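Local atomic coordinates of lectin (Cicer arietinum, PDB entry 3V6N), a protein that agglutinates red blood cells and binds calcium and sodium ions in the central channel of a four-bladed hemopexin-type beta-propeller. Residues A[29-34]-A[177-182]; A[36-41]-A[215-220]; A[52-57]-A[95-100]; A[108-113]-A[146-151]. All coordinates share one frame; numbering follows the deposited sequence.

Contact 1: A[29-34]-A[177-182]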
loop_
_atom_site.group_PDB
_atom_site.type_symbol
_atom_site.label_atom_id
_atom_site.label_comp_id
_atom_site.label_asym_id
_atom_site.label_seq_id
_atom_site.Cartn_x
_atom_site.Cartn_y
_atom_site.Cartn_z
ATOM N N LEU A 29 1.910 -23.778 11.358
ATOM C CA LEU A 29 1.886 -24.627 12.539
ATOM C C LEU A 29 0.874 -25.779 12.401
ATOM O O LEU A 29 -0.240 -25.565 11.908
ATOM C CB LEU A 29 1.559 -23.787 13.787
ATOM C CG LEU A 29 1.612 -24.455 15.168
ATOM C CD1 LEU A 29 3.040 -24.679 15.644
ATOM C CD2 LEU A 29 0.859 -23.603 16.170
ATOM N N ASP A 30 1.292 -26.988 12.805
ATOM C CA ASP A 30 0.369 -28.064 13.166
ATOM C C ASP A 30 0.036 -27.808 14.620
ATOM O O ASP A 30 0.853 -28.034 15.491
ATOM C CB ASP A 30 1.031 -29.442 13.036
ATOM C CG ASP A 30 0.080 -30.599 13.383
ATOM O OD1 ASP A 30 -0.855 -30.456 14.212
ATOM O OD2 ASP A 30 0.272 -31.678 12.805
ATOM N N TYR A 31 -1.159 -27.309 14.891
ATOM C CA TYR A 31 -1.440 -26.788 16.231
ATOM C C TYR A 31 -2.034 -27.815 17.196
ATOM O O TYR A 31 -2.293 -27.480 18.352
ATOM C CB TYR A 31 -2.271 -25.502 16.161
ATOM C CG TYR A 31 -3.667 -25.662 15.605
ATOM C CD1 TYR A 31 -3.907 -25.571 14.228
ATOM C CD2 TYR A 31 -4.747 -25.884 16.454
ATOM C CE1 TYR A 31 -5.179 -25.713 13.720
ATOM C CE2 TYR A 31 -6.020 -26.024 15.957
ATOM C CZ TYR A 31 -6.234 -25.930 14.597
ATOM O OH TYR A 31 -7.510 -26.055 14.119
ATOM N N ALA A 32 -2.209 -29.054 16.728
ATOM C CA ALA A 32 -2.562 -30.210 17.570
ATOM C C ALA A 32 -3.600 -29.928 18.686
ATOM O O ALA A 32 -3.278 -29.961 19.884
ATOM C CB ALA A 32 -1.299 -30.830 18.144
ATOM N N PRO A 33 -4.852 -29.640 18.289
ATOM C CA PRO A 33 -5.933 -29.358 19.247
ATOM C C PRO A 33 -6.300 -30.531 20.183
ATOM O O PRO A 33 -6.874 -30.294 21.256
ATOM C CB PRO A 33 -7.123 -29.014 18.338
ATOM C CG PRO A 33 -6.811 -29.696 17.032
ATOM C CD PRO A 33 -5.319 -29.544 16.892
ATOM N N GLY A 34 -5.986 -31.768 19.797
ATOM C CA GLY A 34 -6.391 -32.938 20.602
ATOM C C GLY A 34 -5.250 -33.833 21.062
ATOM O O GLY A 34 -5.474 -34.885 21.647
ATOM N N PHE A 177 -7.702 -16.991 15.297
ATOM C CA PHE A 177 -8.113 -17.934 14.266
ATOM C C PHE A 177 -9.144 -18.930 14.781
ATOM O O PHE A 177 -9.233 -19.200 15.989
ATOM C CB PHE A 177 -6.925 -18.612 13.515
ATOM C CG PHE A 177 -6.190 -19.693 14.295
ATOM C CD1 PHE A 177 -5.066 -19.383 15.059
ATOM C CD2 PHE A 177 -6.570 -21.038 14.186
ATOM C CE1 PHE A 177 -4.363 -20.374 15.743
ATOM C CE2 PHE A 177 -5.870 -22.035 14.859
ATOM C CZ PHE A 177 -4.761 -21.711 15.636
ATOM N N ALA A 178 -9.959 -19.428 13.859
ATOM C CA ALA A 178 -10.984 -20.389 14.202
ATOM C C ALA A 178 -10.371 -21.793 14.162
ATOM O O ALA A 178 -9.529 -22.083 13.334
ATOM C CB ALA A 178 -12.161 -20.273 13.238
ATOM N N SER A 179 -10.773 -22.647 15.084
ATOM C CA SER A 179 -10.257 -24.006 15.135
ATOM C C SER A 179 -10.963 -24.860 14.101
ATOM O O SER A 179 -12.053 -24.505 13.622
ATOM C CB SER A 179 -10.521 -24.600 16.513
ATOM O OG SER A 179 -9.926 -25.877 16.662
ATOM N N HIS A 180 -10.332 -25.986 13.765
ATOM C CA HIS A 180 -10.991 -27.031 12.994
ATOM C C HIS A 180 -12.034 -27.741 13.834
ATOM O O HIS A 180 -12.964 -28.328 13.292
ATOM C CB HIS A 180 -9.965 -28.022 12.438
ATOM C CG HIS A 180 -9.067 -27.435 11.367
ATOM N ND1 HIS A 180 -9.351 -27.531 10.043
ATOM C CD2 HIS A 180 -7.878 -26.715 11.460
ATOM C CE1 HIS A 180 -8.383 -26.926 9.327
ATOM N NE2 HIS A 180 -7.481 -26.420 10.193
ATOM N N LYS A 181 -11.893 -27.703 15.158
ATOM C CA LYS A 181 -12.932 -28.234 16.051
ATOM C C LYS A 181 -14.087 -27.236 16.083
ATOM O O LYS A 181 -13.889 -26.064 16.427
ATOM C CB LYS A 181 -12.388 -28.489 17.462
ATOM C CG LYS A 181 -11.194 -29.440 17.520
ATOM C CD LYS A 181 -11.495 -30.804 16.879
ATOM C CE LYS A 181 -10.270 -31.721 16.811
ATOM N NZ LYS A 181 -9.755 -32.143 18.155
ATOM N N THR A 182 -15.275 -27.699 15.687
ATOM C CA THR A 182 -16.463 -26.835 15.530
ATOM C C THR A 182 -16.714 -25.915 16.724
ATOM O O THR A 182 -16.690 -26.346 17.864
ATOM C CB THR A 182 -17.744 -27.662 15.264
ATOM O OG1 THR A 182 -17.585 -28.395 14.051
ATOM C CG2 THR A 182 -18.968 -26.764 15.127
#
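The first and fourth blades of the propeller meet where Tyr31, just past the end of strand 25-30, lays its ring against Phe177 and the turn that follows strand 175-178. The two rings form a T-shaped pair with their planes 75° apart: the edge of Phe177 points at Tyr31, and its CE2 stands 3.8 Å above the Tyr31 plane, over the ring centre. A tyrosine suits this place because its ring can roof the apolar edge of Phe177 while its hydroxyl goes on to polar backbone. The model places Tyr31 OH 2.8 Å from His180 N as acceptor of its N-H, but OH is too close to the imidazole, so this bond is less certain. In the hemopexin fold the inner strands of the blades line the axial channel, and Phe177 lies on such a strand, its side chain about 5 Å from the bound sodium ion. Both connecting segments are shaped by their own side chains. Asp30 OD1 takes the N-H of Ala32 in an Asx turn, and Ser179 OG takes that of Lys181 at 3.1 Å from Lys181 N in an ST turn. Farther out, the bent chain of Lys181 crosses the Pro33 ring at about a right angle, with Lys181 CE 4.0 Å from Pro33 CG.

Contact 2: A[36-41]-A[215-220]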
loop_
_atom_site.group_PDB
_atom_site.type_symbol
_atom_site.label_atom_id
_atom_site.label_comp_id
_atom_site.label_asym_id
_atom_site.label_seq_id
_atom_site.Cartn_x
_atom_site.Cartn_y
_atom_site.Cartn_z
ATOM N N SER A 36 -0.656 -33.755 22.074
ATOM C CA SER A 36 0.471 -32.931 22.514
ATOM C C SER A 36 1.624 -32.853 21.499
ATOM O O SER A 36 2.729 -32.421 21.836
ATOM C CB SER A 36 0.973 -33.397 23.886
ATOM O OG SER A 36 1.463 -34.728 23.812
ATOM N N ASN A 37 1.360 -33.247 20.253
ATOM C CA ASN A 37 2.376 -33.220 19.194
ATOM C C ASN A 37 2.278 -32.036 18.217
ATOM O O ASN A 37 2.294 -32.220 17.001
ATOM C CB ASN A 37 2.384 -34.542 18.424
ATOM C CG ASN A 37 2.736 -35.717 19.305
ATOM O OD1 ASN A 37 1.885 -36.554 19.604
ATOM N ND2 ASN A 37 3.988 -35.770 19.756
ATOM N N ASP A 38 2.196 -30.824 18.756
ATOM C CA ASP A 38 2.273 -29.612 17.925
ATOM C C ASP A 38 3.654 -29.521 17.289
ATOM O O ASP A 38 4.643 -29.937 17.888
ATOM C CB ASP A 38 1.998 -28.354 18.751
ATOM C CG ASP A 38 2.972 -28.186 19.895
ATOM O OD1 ASP A 38 3.093 -29.101 20.715
ATOM O OD2 ASP A 38 3.614 -27.132 19.984
ATOM N N LYS A 39 3.716 -29.009 16.066
ATOM C CA LYS A 39 4.992 -28.873 15.369
ATOM C C LYS A 39 4.967 -27.790 14.303
ATOM O O LYS A 39 3.965 -27.597 13.610
ATOM C CB LYS A 39 5.462 -30.204 14.767
ATOM C CG LYS A 39 4.428 -30.971 13.966
ATOM C CD LYS A 39 5.099 -32.076 13.150
ATOM C CE LYS A 39 4.059 -32.937 12.433
ATOM N NZ LYS A 39 4.493 -33.387 11.075
ATOM N N VAL A 40 6.090 -27.096 14.187
ATOM C CA VAL A 40 6.284 -26.063 13.179
ATOM C C VAL A 40 6.579 -26.767 11.871
ATOM O O VAL A 40 7.593 -27.456 11.754
ATOM C CB VAL A 40 7.453 -25.130 13.558
ATOM C CG1 VAL A 40 7.791 -24.181 12.404
ATOM C CG2 VAL A 40 7.112 -24.359 14.831
ATOM N N LEU A 41 5.685 -26.617 10.901
ATOM C CA LEU A 41 5.831 -27.308 9.624
ATOM C C LEU A 41 6.603 -26.492 8.595
ATOM O O LEU A 41 7.079 -27.032 7.593
ATOM C CB LEU A 41 4.464 -27.669 9.055
ATOM C CG LEU A 41 3.580 -28.620 9.849
ATOM C CD1 LEU A 41 2.237 -28.689 9.141
ATOM C CD2 LEU A 41 4.214 -30.008 9.963
ATOM N N ASP A 215 3.062 -22.434 26.842
ATOM C CA ASP A 215 2.656 -23.678 27.515
ATOM C C ASP A 215 1.807 -24.584 26.600
ATOM O O ASP A 215 1.915 -25.809 26.660
ATOM C CB ASP A 215 1.876 -23.394 28.804
ATOM C CG ASP A 215 2.719 -22.725 29.891
ATOM O OD1 ASP A 215 3.964 -22.728 29.799
ATOM O OD2 ASP A 215 2.123 -22.206 30.863
ATOM N N TYR A 216 0.967 -23.981 25.762
ATOM C CA TYR A 216 0.066 -24.742 24.885
ATOM C C TYR A 216 0.773 -25.210 23.601
ATOM O O TYR A 216 0.495 -26.307 23.101
ATOM C CB TYR A 216 -1.162 -23.888 24.560
ATOM C CG TYR A 216 -2.297 -24.579 23.813
ATOM C CD1 TYR A 216 -3.157 -25.449 24.468
ATOM C CD2 TYR A 216 -2.541 -24.306 22.463
ATOM C CE1 TYR A 216 -4.220 -26.051 23.807
ATOM C CE2 TYR A 216 -3.589 -24.919 21.783
ATOM C CZ TYR A 216 -4.427 -25.789 22.467
ATOM O OH TYR A 216 -5.477 -26.392 21.830
ATOM N N TRP A 217 1.672 -24.375 23.077
ATOM C CA TRP A 217 2.497 -24.724 21.935
ATOM C C TRP A 217 3.984 -24.591 22.224
ATOM O O TRP A 217 4.610 -23.595 21.812
ATOM C CB TRP A 217 2.130 -23.882 20.714
ATOM C CG TRP A 217 0.733 -24.109 20.190
ATOM C CD1 TRP A 217 0.104 -25.327 19.942
ATOM C CD2 TRP A 217 -0.250 -23.085 19.805
ATOM N NE1 TRP A 217 -1.165 -25.135 19.467
ATOM C CE2 TRP A 217 -1.439 -23.814 19.344
ATOM C CE3 TRP A 217 -0.262 -21.689 19.793
ATOM C CZ2 TRP A 217 -2.590 -23.157 18.918
ATOM C CZ3 TRP A 217 -1.420 -21.037 19.342
ATOM C CH2 TRP A 217 -2.558 -21.754 18.930
ATOM N N PRO A 218 4.581 -25.599 22.915
ATOM C CA PRO A 218 6.026 -25.586 23.152
ATOM C C PRO A 218 6.877 -25.506 21.882
ATOM O O PRO A 218 8.017 -25.038 21.942
ATOM C CB PRO A 218 6.275 -26.918 23.886
ATOM C CG PRO A 218 4.990 -27.186 24.600
ATOM C CD PRO A 218 3.925 -26.704 23.644
ATOM N N SER A 219 6.341 -25.967 20.751
ATOM C CA SER A 219 7.062 -25.906 19.477
ATOM C C SER A 219 7.383 -24.468 19.030
ATOM O O SER A 219 8.204 -24.266 18.141
ATOM C CB SER A 219 6.296 -26.653 18.372
ATOM O OG SER A 219 5.082 -25.990 18.025
ATOM N N LEU A 220 6.732 -23.481 19.642
ATOM C CA LEU A 220 7.024 -22.071 19.379
ATOM C C LEU A 220 8.114 -21.461 20.275
ATOM O O LEU A 220 8.391 -20.256 20.178
ATOM C CB LEU A 220 5.754 -21.223 19.489
ATOM C CG LEU A 220 4.593 -21.434 18.503
ATOM C CD1 LEU A 220 3.440 -20.507 18.885
ATOM C CD2 LEU A 220 5.021 -21.240 17.045
#
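Asp38 CB approaches the indole of Trp217 obliquely, 3.8 Å from Trp217 CD1, while one face of that indole carries the ring of the preceding Tyr216, whose CD2 lies 3.3 Å above the plane and offset toward the rim. Trp217 CZ2 in turn sits at the edge of the Tyr216 ring, in its plane. The indole N-H is used elsewhere, on Tyr31 O, a bond that ties the indole to the end of strand 25-30.

The third flat group is the Asp38 carboxylate, and a single oxygen of it does the work. OD2 is gripped twice by one residue, by Ser219 OG at 2.7 Å and by Ser219 N at 3.1 Å. Both donors come from the same face of the carboxylate: the amide on the syn side, 21° out of the plane, and the hydroxyl from higher above it, at 39°. With CG between the backbone N and the carbonyl carbon (chi1 59°), the carboxylate is carried toward the 3-10 turn. Aspartate is short enough to present an oxygen directly to that turn, and serine supplies a second donor beside its amide. Pro218, which has no N-H to give, lies across the carboxylate with CD 3.7 Å from Asp38 OD2. Beyond the polar pair, Val40 CG2 rests 3.5 Å from Ser219 O and lightly touches Leu220.

The 3-10 turn 218-220, following helix 213-216 of the last blade, is thus pinned to Asp38, just ahead of strand 39-41 at the outer rim of the first blade, the seam that closes the hemopexin propeller into a ring.

Contact 3: A[52-57]-A[95-100]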
loop_
_atom_site.group_PDB
_atom_site.type_symbol
_atom_site.label_atom_id
_atom_site.label_comp_id
_atom_site.label_asym_id
_atom_site.label_seq_id
_atom_site.Cartn_x
_atom_site.Cartn_y
_atom_site.Cartn_z
ATOM N N LYS A 52 5.703 -15.884 -2.841
ATOM C CA LYS A 52 6.229 -15.169 -4.011
ATOM C C LYS A 52 5.275 -14.089 -4.540
ATOM O O LYS A 52 5.708 -12.977 -4.860
ATOM C CB LYS A 52 6.577 -16.154 -5.141
ATOM C CG LYS A 52 8.064 -16.435 -5.312
ATOM C CD LYS A 52 8.772 -16.763 -4.001
ATOM C CE LYS A 52 10.219 -17.202 -4.250
ATOM N NZ LYS A 52 10.955 -17.473 -2.976
ATOM N N SER A 53 3.986 -14.405 -4.621
ATOM C CA SER A 53 3.017 -13.418 -5.089
ATOM C C SER A 53 2.992 -12.138 -4.218
ATOM O O SER A 53 2.531 -11.089 -4.679
ATOM C CB SER A 53 1.615 -14.030 -5.197
ATOM O OG SER A 53 1.095 -14.347 -3.911
ATOM N N LEU A 54 3.497 -12.220 -2.988
ATOM C CA LEU A 54 3.455 -11.075 -2.087
ATOM C C LEU A 54 4.777 -10.325 -1.994
ATOM O O LEU A 54 4.839 -9.283 -1.355
ATOM C CB LEU A 54 2.956 -11.470 -0.675
ATOM C CG LEU A 54 1.564 -12.090 -0.507
ATOM C CD1 LEU A 54 1.200 -12.337 0.958
ATOM C CD2 LEU A 54 0.494 -11.247 -1.186
ATOM N N ALA A 55 5.805 -10.835 -2.677
ATOM C CA ALA A 55 7.172 -10.341 -2.547
ATOM C C ALA A 55 7.345 -8.849 -2.781
ATOM O O ALA A 55 8.090 -8.212 -2.051
ATOM C CB ALA A 55 8.136 -11.126 -3.457
ATOM N N LYS A 56 6.725 -8.301 -3.815
ATOM C CA LYS A 56 6.891 -6.865 -4.084
ATOM C C LYS A 56 5.590 -6.102 -3.797
ATOM O O LYS A 56 5.114 -5.359 -4.649
ATOM C CB LYS A 56 7.366 -6.608 -5.547
ATOM C CG LYS A 56 8.524 -7.475 -6.069
ATOM C CD LYS A 56 9.736 -7.435 -5.180
ATOM C CE LYS A 56 10.232 -6.011 -5.031
ATOM N NZ LYS A 56 10.315 -5.592 -3.608
ATOM N N THR A 57 5.001 -6.331 -2.615
ATOM C CA THR A 57 3.780 -5.649 -2.178
ATOM C C THR A 57 4.018 -5.107 -0.767
ATOM O O THR A 57 5.020 -5.444 -0.125
ATOM C CB THR A 57 2.508 -6.564 -2.178
ATOM O OG1 THR A 57 2.613 -7.564 -1.158
ATOM C CG2 THR A 57 2.253 -7.239 -3.547
ATOM N N ASP A 95 0.714 -19.747 -4.817
ATOM C CA ASP A 95 -0.008 -18.612 -4.197
ATOM C C ASP A 95 -0.213 -17.457 -5.184
ATOM O O ASP A 95 0.639 -17.203 -6.032
ATOM C CB ASP A 95 0.729 -18.092 -2.968
ATOM C CG ASP A 95 2.164 -17.740 -3.274
ATOM O OD1 ASP A 95 2.922 -18.668 -3.620
ATOM O OD2 ASP A 95 2.519 -16.556 -3.212
ATOM N N LYS A 96 -1.344 -16.766 -5.080
ATOM C CA LYS A 96 -1.592 -15.617 -5.950
ATOM C C LYS A 96 -2.571 -14.629 -5.325
ATOM O O LYS A 96 -3.429 -15.006 -4.523
ATOM C CB LYS A 96 -2.090 -16.071 -7.331
ATOM C CG LYS A 96 -3.565 -16.428 -7.364
ATOM C CD LYS A 96 -3.820 -17.612 -8.283
ATOM C CE LYS A 96 -5.304 -17.810 -8.536
ATOM N NZ LYS A 96 -5.519 -18.918 -9.502
ATOM N N ILE A 97 -2.437 -13.360 -5.691
ATOM C CA ILE A 97 -3.432 -12.369 -5.315
ATOM C C ILE A 97 -4.624 -12.480 -6.262
ATOM O O ILE A 97 -4.477 -12.362 -7.469
ATOM C CB ILE A 97 -2.857 -10.933 -5.304
ATOM C CG1 ILE A 97 -1.701 -10.840 -4.296
ATOM C CG2 ILE A 97 -3.951 -9.905 -4.987
ATOM C CD1 ILE A 97 -1.005 -9.490 -4.241
ATOM N N ILE A 98 -5.802 -12.712 -5.708
ATOM C CA ILE A 98 -7.020 -12.763 -6.514
ATOM C C ILE A 98 -7.614 -11.365 -6.698
ATOM O O ILE A 98 -7.979 -10.995 -7.814
ATOM C CB ILE A 98 -8.058 -13.716 -5.890
ATOM C CG1 ILE A 98 -7.491 -15.133 -5.853
ATOM C CG2 ILE A 98 -9.369 -13.686 -6.671
ATOM C CD1 ILE A 98 -8.261 -16.070 -4.947
ATOM N N SER A 99 -7.706 -10.604 -5.600
ATOM C CA SER A 99 -8.293 -9.261 -5.590
ATOM C C SER A 99 -7.427 -8.329 -4.770
ATOM O O SER A 99 -7.101 -8.641 -3.630
ATOM C CB SER A 99 -9.655 -9.264 -4.898
ATOM O OG SER A 99 -10.702 -9.575 -5.779
ATOM N N GLY A 100 -7.095 -7.174 -5.332
ATOM C CA GLY A 100 -6.475 -6.119 -4.560
ATOM C C GLY A 100 -5.018 -5.909 -4.915
ATOM O O GLY A 100 -4.565 -6.403 -5.947
HETATM O O HOH W 1 5.659 -18.845 -3.087
#
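Ser53 and Lys96 bring their CA atoms to 5.2 Å where the loop after helix 47-50 passes the start of strand 96-98. In the hemopexin propeller this loop leaves the first blade and crosses the outer strand of the second. Asp95, just before that strand, receives it: its OD2 accepts from Ser53 N at 3.0 Å and from Ser53 OG at 2.7 Å. The two donors lie on the same face of the carboxylate, the amide on the syn side and the hydroxyl on the anti side. Serine suits the place because its backbone and side chain both donate to one short acidic side chain.

Beside this polar grip lies an apolar patch. Leu54 CD2 packs 3.8 Å from Ile97 CG1, and Thr57 meets Ile97 tip to tip, CG2 to CD1. Thr57 also donates from OG1 to Leu54 O at 2.8 Å, and the same OG1, at the N-cap of helix 58-62, reaches the first-turn amides through weak bonds. Lys56 of the second subunit packs on Ile97, so the dimer interface reaches this patch. The other Asp95 oxygen is used through solvent: a water donates to OD1 at 2.8 Å while accepting from Lys52 N at 3.0 Å.

Contact 4: A[108-113]-A[146-151]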
loop_
_atom_site.group_PDB
_atom_site.type_symbol
_atom_site.label_atom_id
_atom_site.label_comp_id
_atom_site.label_asym_id
_atom_site.label_seq_id
_atom_site.Cartn_x
_atom_site.Cartn_y
_atom_site.Cartn_z
ATOM N N PHE A 108 -15.002 -3.027 1.694
ATOM C CA PHE A 108 -16.110 -3.128 2.662
ATOM C C PHE A 108 -16.647 -1.738 2.976
ATOM O O PHE A 108 -16.264 -1.151 3.992
ATOM C CB PHE A 108 -15.650 -3.772 3.983
ATOM C CG PHE A 108 -14.929 -5.082 3.819
ATOM C CD1 PHE A 108 -15.623 -6.243 3.483
ATOM C CD2 PHE A 108 -13.558 -5.158 4.016
ATOM C CE1 PHE A 108 -14.959 -7.451 3.335
ATOM C CE2 PHE A 108 -12.882 -6.369 3.863
ATOM C CZ PHE A 108 -13.584 -7.516 3.520
ATOM N N PRO A 109 -17.542 -1.202 2.116
ATOM C CA PRO A 109 -18.002 0.189 2.266
ATOM C C PRO A 109 -18.765 0.496 3.548
ATOM O O PRO A 109 -18.817 1.654 3.966
ATOM C CB PRO A 109 -18.910 0.396 1.043
ATOM C CG PRO A 109 -18.420 -0.606 0.035
ATOM C CD PRO A 109 -18.033 -1.807 0.861
ATOM N N PHE A 110 -19.355 -0.522 4.173
ATOM C CA PHE A 110 -20.107 -0.323 5.424
ATOM C C PHE A 110 -19.196 0.128 6.572
ATOM O O PHE A 110 -19.673 0.604 7.607
ATOM C CB PHE A 110 -20.901 -1.584 5.802
ATOM C CG PHE A 110 -20.138 -2.877 5.614
ATOM C CD1 PHE A 110 -20.323 -3.649 4.468
ATOM C CD2 PHE A 110 -19.249 -3.323 6.582
ATOM C CE1 PHE A 110 -19.632 -4.838 4.287
ATOM C CE2 PHE A 110 -18.555 -4.511 6.413
ATOM C CZ PHE A 110 -18.742 -5.272 5.266
ATOM N N PHE A 111 -17.883 0.004 6.380
ATOM C CA PHE A 111 -16.923 0.452 7.403
ATOM C C PHE A 111 -16.579 1.938 7.348
ATOM O O PHE A 111 -16.000 2.488 8.299
ATOM C CB PHE A 111 -15.650 -0.407 7.387
ATOM C CG PHE A 111 -15.821 -1.755 8.044
ATOM C CD1 PHE A 111 -16.664 -1.907 9.155
ATOM C CD2 PHE A 111 -15.120 -2.868 7.580
ATOM C CE1 PHE A 111 -16.817 -3.143 9.769
ATOM C CE2 PHE A 111 -15.271 -4.108 8.200
ATOM C CZ PHE A 111 -16.121 -4.242 9.290
ATOM N N LYS A 112 -16.949 2.604 6.255
ATOM C CA LYS A 112 -16.678 4.033 6.131
ATOM C C LYS A 112 -17.267 4.786 7.327
ATOM O O LYS A 112 -18.384 4.511 7.733
ATOM C CB LYS A 112 -17.221 4.573 4.813
ATOM C CG LYS A 112 -16.683 5.955 4.428
ATOM C CD LYS A 112 -17.714 6.751 3.625
ATOM C CE LYS A 112 -18.225 5.956 2.432
ATOM N NZ LYS A 112 -17.102 5.623 1.506
ATOM N N GLY A 113 -16.503 5.708 7.905
ATOM C CA GLY A 113 -16.973 6.499 9.053
ATOM C C GLY A 113 -16.862 5.817 10.409
ATOM O O GLY A 113 -17.271 6.390 11.438
ATOM N N LEU A 146 -19.473 -13.162 1.519
ATOM C CA LEU A 146 -19.997 -13.495 0.182
ATOM C C LEU A 146 -20.914 -12.390 -0.360
ATOM O O LEU A 146 -20.776 -11.961 -1.504
ATOM C CB LEU A 146 -20.729 -14.843 0.189
ATOM C CG LEU A 146 -20.914 -15.632 -1.128
ATOM C CD1 LEU A 146 -19.592 -16.239 -1.604
ATOM C CD2 LEU A 146 -21.949 -16.750 -0.983
ATOM N N THR A 147 -21.839 -11.921 0.465
ATOM C CA THR A 147 -22.764 -10.875 0.027
ATOM C C THR A 147 -22.250 -9.468 0.347
ATOM O O THR A 147 -22.852 -8.478 -0.071
ATOM C CB THR A 147 -24.147 -11.074 0.641
ATOM O OG1 THR A 147 -24.051 -10.916 2.055
ATOM C CG2 THR A 147 -24.667 -12.480 0.332
ATOM N N ASN A 148 -21.140 -9.392 1.080
ATOM C CA ASN A 148 -20.499 -8.122 1.423
ATOM C C ASN A 148 -21.431 -7.245 2.294
ATOM O O ASN A 148 -21.691 -6.072 1.993
ATOM C CB ASN A 148 -20.040 -7.415 0.144
ATOM C CG ASN A 148 -18.916 -6.436 0.379
ATOM O OD1 ASN A 148 -17.925 -6.754 1.028
ATOM N ND2 ASN A 148 -19.056 -5.237 -0.163
ATOM N N ARG A 149 -21.934 -7.831 3.374
ATOM C CA ARG A 149 -22.917 -7.161 4.206
ATOM C C ARG A 149 -22.591 -7.209 5.685
ATOM O O ARG A 149 -22.229 -8.253 6.225
ATOM C CB ARG A 149 -24.293 -7.777 4.000
ATOM C CG ARG A 149 -25.052 -7.246 2.796
ATOM C CD ARG A 149 -26.244 -8.136 2.487
ATOM N NE ARG A 149 -27.252 -7.441 1.675
ATOM C CZ ARG A 149 -28.377 -8.003 1.235
ATOM N NH1 ARG A 149 -28.639 -9.272 1.513
ATOM N NH2 ARG A 149 -29.233 -7.291 0.509
ATOM N N LEU A 150 -22.753 -6.061 6.329
ATOM C CA LEU A 150 -22.749 -5.960 7.778
ATOM C C LEU A 150 -24.041 -6.570 8.318
ATOM O O LEU A 150 -25.126 -6.110 7.996
ATOM C CB LEU A 150 -22.597 -4.486 8.179
ATOM C CG LEU A 150 -22.402 -4.076 9.635
ATOM C CD1 LEU A 150 -20.970 -4.376 10.101
ATOM C CD2 LEU A 150 -22.715 -2.583 9.745
ATOM N N VAL A 151 -23.912 -7.618 9.123
ATOM C CA VAL A 151 -25.057 -8.415 9.580
ATOM C C VAL A 151 -25.820 -7.787 10.759
ATOM O O VAL A 151 -27.020 -8.028 10.915
ATOM C CB VAL A 151 -24.623 -9.856 9.941
ATOM C CG1 VAL A 151 -25.662 -10.539 10.826
ATOM C CG2 VAL A 151 -24.361 -10.668 8.673
#
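Phe110 holds CG between its backbone N and carbonyl carbon (chi1 43°), a placing that sends the ring out of the 3-10 turn toward the backbone of strand 149-150. There Leu150 CB lies over a face of the Phe110 ring in a CH-pi contact, 4.2 Å from the centroid and 26° off the normal. The backbone contributes too: Leu150 N stands 3.8 Å above the ring plane on the same face, toward the rim. The opposite face is backed by Phe108 CA of its own segment. At the edge, near the plane, Phe110 CE1 comes within 3.3 Å of Asn148 O, bringing the positively polarised rim of the ring to a carbonyl oxygen. A phenylalanine fits here because its flat ring can be sandwiched between two backbones while its rim meets the polar carbonyl.

Phe111 adds a second layer. Phe110 CE2 lies 3.7 Å above the Phe111 plane, over the ring centre. Leu150 holds CG anti to its backbone N (chi1 -173°), and beyond it CD1 runs on to 4.3 Å from Phe111 CE1. Asn148 and Arg149 form a G1 beta bulge opposite Asp144, with Asn148 in the left-handed conformation that asparagine tolerates well. Its side chain spreads beside Phe108 and Pro109.

The turn itself is held by Phe111 N donating to Phe108 O at 3.1 Å. It follows helix 104-107 and packs on strand 149-156, the outermost strand of the third sheet. Phe108 and Phe110 also reach Ile143 on strand 139-144, and Phe111 stacks with Phe116 on the way to strand 122-125.

Contacts 2, 3 and 4 repeat one theme at three blade junctions: a segment following a short helix meets the beginning of the outer strand of a neighbouring blade, or the residue just before it. Contacts 2 and 3 use an Asp-Ser pair, whereas contact 4 uses aromatic packing. Contacts 1 and 2 share the seam between the last blade and the first, their centres about 12 Å apart, and a probable hydrogen bond of 2.9 Å from Asp30 N to Lys39 O joins their neighbouring strands. Contact 4 lies across the propeller, its centre about 36 Å from that of contact 2. Contact 1 comes nearest the channel, with the Phe177 side chain about 12 Å from the calcium ion bound at Asn7, Asp65, Asp121 and Asp174.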